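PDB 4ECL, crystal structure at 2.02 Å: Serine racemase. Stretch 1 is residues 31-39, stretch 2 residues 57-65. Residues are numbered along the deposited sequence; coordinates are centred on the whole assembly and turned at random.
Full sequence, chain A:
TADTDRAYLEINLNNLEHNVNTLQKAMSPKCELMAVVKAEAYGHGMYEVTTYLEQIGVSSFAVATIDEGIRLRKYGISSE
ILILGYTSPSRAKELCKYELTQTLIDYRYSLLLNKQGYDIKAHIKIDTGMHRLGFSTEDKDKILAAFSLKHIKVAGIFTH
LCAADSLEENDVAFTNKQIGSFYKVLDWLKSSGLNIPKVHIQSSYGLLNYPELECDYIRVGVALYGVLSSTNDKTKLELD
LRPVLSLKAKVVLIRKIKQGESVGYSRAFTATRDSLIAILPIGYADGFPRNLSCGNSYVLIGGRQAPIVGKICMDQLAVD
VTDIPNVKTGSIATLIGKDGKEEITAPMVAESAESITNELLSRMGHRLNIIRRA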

# COMPACT_ATOMS: atom_id res chain seq x y z
N CYS A 31 30.03 -18.55 -1.54
CA CYS A 31 28.97 -17.67 -1.99
C CYS A 31 28.13 -17.22 -0.79
O CYS A 31 27.70 -18.04 0.04
CB CYS A 31 28.10 -18.37 -3.03
SG CYS A 31 26.79 -17.32 -3.70
N GLU A 32 27.91 -15.92 -0.71
CA GLU A 32 27.23 -15.34 0.44
C GLU A 32 25.77 -14.98 0.15
O GLU A 32 25.42 -14.52 -0.95
CB GLU A 32 28.00 -14.11 0.93
CG GLU A 32 27.72 -13.74 2.36
CD GLU A 32 28.41 -12.46 2.77
OE1 GLU A 32 29.45 -12.12 2.16
OE2 GLU A 32 27.91 -11.79 3.70
N LEU A 33 24.91 -15.21 1.13
CA LEU A 33 23.51 -14.84 1.01
C LEU A 33 23.37 -13.33 1.15
O LEU A 33 23.76 -12.75 2.17
CB LEU A 33 22.68 -15.60 2.07
CG LEU A 33 21.16 -15.55 1.92
CD1 LEU A 33 20.51 -16.77 2.59
CD2 LEU A 33 20.60 -14.25 2.51
N MSE A 34 22.83 -12.68 0.12
CA MSE A 34 22.50 -11.25 0.23
C MSE A 34 20.99 -11.09 0.39
O MSE A 34 20.22 -11.27 -0.57
CB MSE A 34 22.99 -10.44 -0.97
CG MSE A 34 22.76 -8.94 -0.80
SE MSE A 34 23.38 -7.84 -2.27
CE MSE A 34 25.28 -7.72 -1.81
N ALA A 35 20.57 -10.77 1.61
CA ALA A 35 19.16 -10.75 1.90
C ALA A 35 18.57 -9.45 1.37
O ALA A 35 19.00 -8.36 1.74
CB ALA A 35 18.94 -10.88 3.40
N VAL A 36 17.60 -9.58 0.48
CA VAL A 36 16.96 -8.42 -0.10
C VAL A 36 15.83 -7.96 0.82
O VAL A 36 14.80 -8.64 0.94
CB VAL A 36 16.39 -8.77 -1.48
CG1 VAL A 36 15.68 -7.56 -2.09
CG2 VAL A 36 17.52 -9.26 -2.39
N VAL A 37 16.01 -6.83 1.50
CA VAL A 37 15.05 -6.40 2.52
C VAL A 37 14.34 -5.08 2.18
O VAL A 37 13.81 -4.41 3.06
CB VAL A 37 15.72 -6.31 3.92
CG1 VAL A 37 16.10 -7.71 4.41
CG2 VAL A 37 16.95 -5.41 3.90
N LYS A 38 14.34 -4.73 0.90
CA LYS A 38 13.68 -3.52 0.42
C LYS A 38 12.16 -3.62 0.60
O LYS A 38 11.63 -4.72 0.77
CB LYS A 38 14.00 -3.30 -1.05
CG LYS A 38 13.67 -4.47 -1.93
CD LYS A 38 14.09 -4.25 -3.37
CE LYS A 38 13.53 -5.35 -4.25
NZ LYS A 38 13.79 -5.13 -5.70
N ALA A 39 11.48 -2.48 0.53
CA ALA A 39 10.03 -2.38 0.76
C ALA A 39 9.56 -3.04 2.03
O ALA A 39 8.71 -3.93 1.99
CB ALA A 39 9.26 -2.95 -0.40
N GLY A 57 23.28 -14.54 11.55
CA GLY A 57 24.55 -14.62 10.84
C GLY A 57 24.56 -14.15 9.40
O GLY A 57 25.60 -14.21 8.75
N VAL A 58 23.42 -13.70 8.87
CA VAL A 58 23.43 -13.06 7.56
C VAL A 58 24.27 -11.80 7.68
O VAL A 58 24.09 -11.02 8.61
CB VAL A 58 22.00 -12.69 7.10
CG1 VAL A 58 22.04 -11.87 5.81
CG2 VAL A 58 21.15 -13.95 6.93
N SER A 59 25.21 -11.61 6.75
CA SER A 59 26.13 -10.49 6.83
C SER A 59 26.16 -9.61 5.58
O SER A 59 27.15 -8.92 5.31
CB SER A 59 27.53 -11.01 7.15
OG SER A 59 27.78 -12.20 6.42
N SER A 60 25.07 -9.63 4.82
CA SER A 60 24.94 -8.82 3.61
C SER A 60 23.47 -8.53 3.28
O SER A 60 22.65 -9.45 3.21
CB SER A 60 25.61 -9.55 2.44
OG SER A 60 25.78 -8.69 1.33
N PHE A 61 23.15 -7.26 3.06
CA PHE A 61 21.77 -6.82 2.79
C PHE A 61 21.68 -5.91 1.56
O PHE A 61 22.60 -5.14 1.27
CB PHE A 61 21.17 -6.12 4.02
CG PHE A 61 21.14 -6.98 5.25
CD1 PHE A 61 20.10 -7.86 5.46
CD2 PHE A 61 22.20 -6.97 6.14
CE1 PHE A 61 20.10 -8.69 6.57
CE2 PHE A 61 22.22 -7.80 7.24
CZ PHE A 61 21.16 -8.66 7.46
N ALA A 62 20.56 -6.01 0.85
CA ALA A 62 20.26 -5.14 -0.28
C ALA A 62 18.97 -4.35 0.00
O ALA A 62 17.99 -4.92 0.48
CB ALA A 62 20.08 -5.97 -1.53
N VAL A 63 18.98 -3.05 -0.29
CA VAL A 63 17.79 -2.22 -0.15
C VAL A 63 17.58 -1.47 -1.45
O VAL A 63 18.48 -1.43 -2.29
CB VAL A 63 17.95 -1.19 0.96
CG1 VAL A 63 17.81 -1.85 2.32
CG2 VAL A 63 19.28 -0.48 0.84
N ALA A 64 16.41 -0.87 -1.62
CA ALA A 64 16.14 -0.14 -2.86
C ALA A 64 16.69 1.28 -2.85
O ALA A 64 17.05 1.83 -3.89
CB ALA A 64 14.64 -0.11 -3.16
N THR A 65 16.72 1.89 -1.67
CA THR A 65 17.02 3.32 -1.57
C THR A 65 17.94 3.62 -0.41
O THR A 65 18.02 2.83 0.53
CB THR A 65 15.75 4.16 -1.36
OG1 THR A 65 15.28 3.98 -0.01
CG2 THR A 65 14.64 3.76 -2.34
O HOH W 1 25.27 -13.39 4.34

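Neighbouring parallel β-strands are held together by a staggered ladder in which one residue bonds to two partners across the gap, and serine racemase offers a compact example. The strands run in the same direction, with their axes inclined at 33°. Ala35 anchors the ladder: its N donates to Ser60 O at 2.9 Å, and its O accepts from Ala62 N at 3.0 Å, so that it straddles Phe61. Ala62 returns the pattern, its O accepting from Val37 N at 2.9 Å and thereby bracketing Val36. The N-H groups point well at their acceptors, with angles of 156° to 165°. Weaker CA-H...O contacts supplement these bonds, from Met34 CA to Ser60 O (3.5 Å) and from Phe61 CA to Ala35 O (3.3 Å).

Because side chains alternate along a strand, the paired residues sort onto two faces. On one, Ala35 CB lies 3.8 Å from Phe61 CD1 and 4.0 Å from Val58 CG1; Val37 CG1 also approaches Phe61 CD1, at 4.1 Å. Both aliphatic groups meet the aromatic ring obliquely. The face carrying Val36 and Ala62 is more loosely packed between that pair, Val36 CG2 to Ala62 CB being 4.3 Å, but the selenium of Met34, a selenomethionine, comes closer, with SE 3.9 Å from Ala62 CB. At the C-terminal end of the ladder, Val37 CG2 touches Val63 CG1 at 4.0 Å, and just past it Lys38 CB packs 3.9 Å from Ala64 CB while the rest of the lysine chain leads away.

Polar side chains and solvent take over at the other end. Ser59 OG donates to Glu32 OE2 at 2.8 Å, the carboxylate reaching across through an extended chain (chi1 and chi2 both t). A water joins the two stretches here, donating to Leu33 O (2.7 Å) and Glu32 OE2 (3.2 Å) and accepting from Ser59 N (3.0 Å).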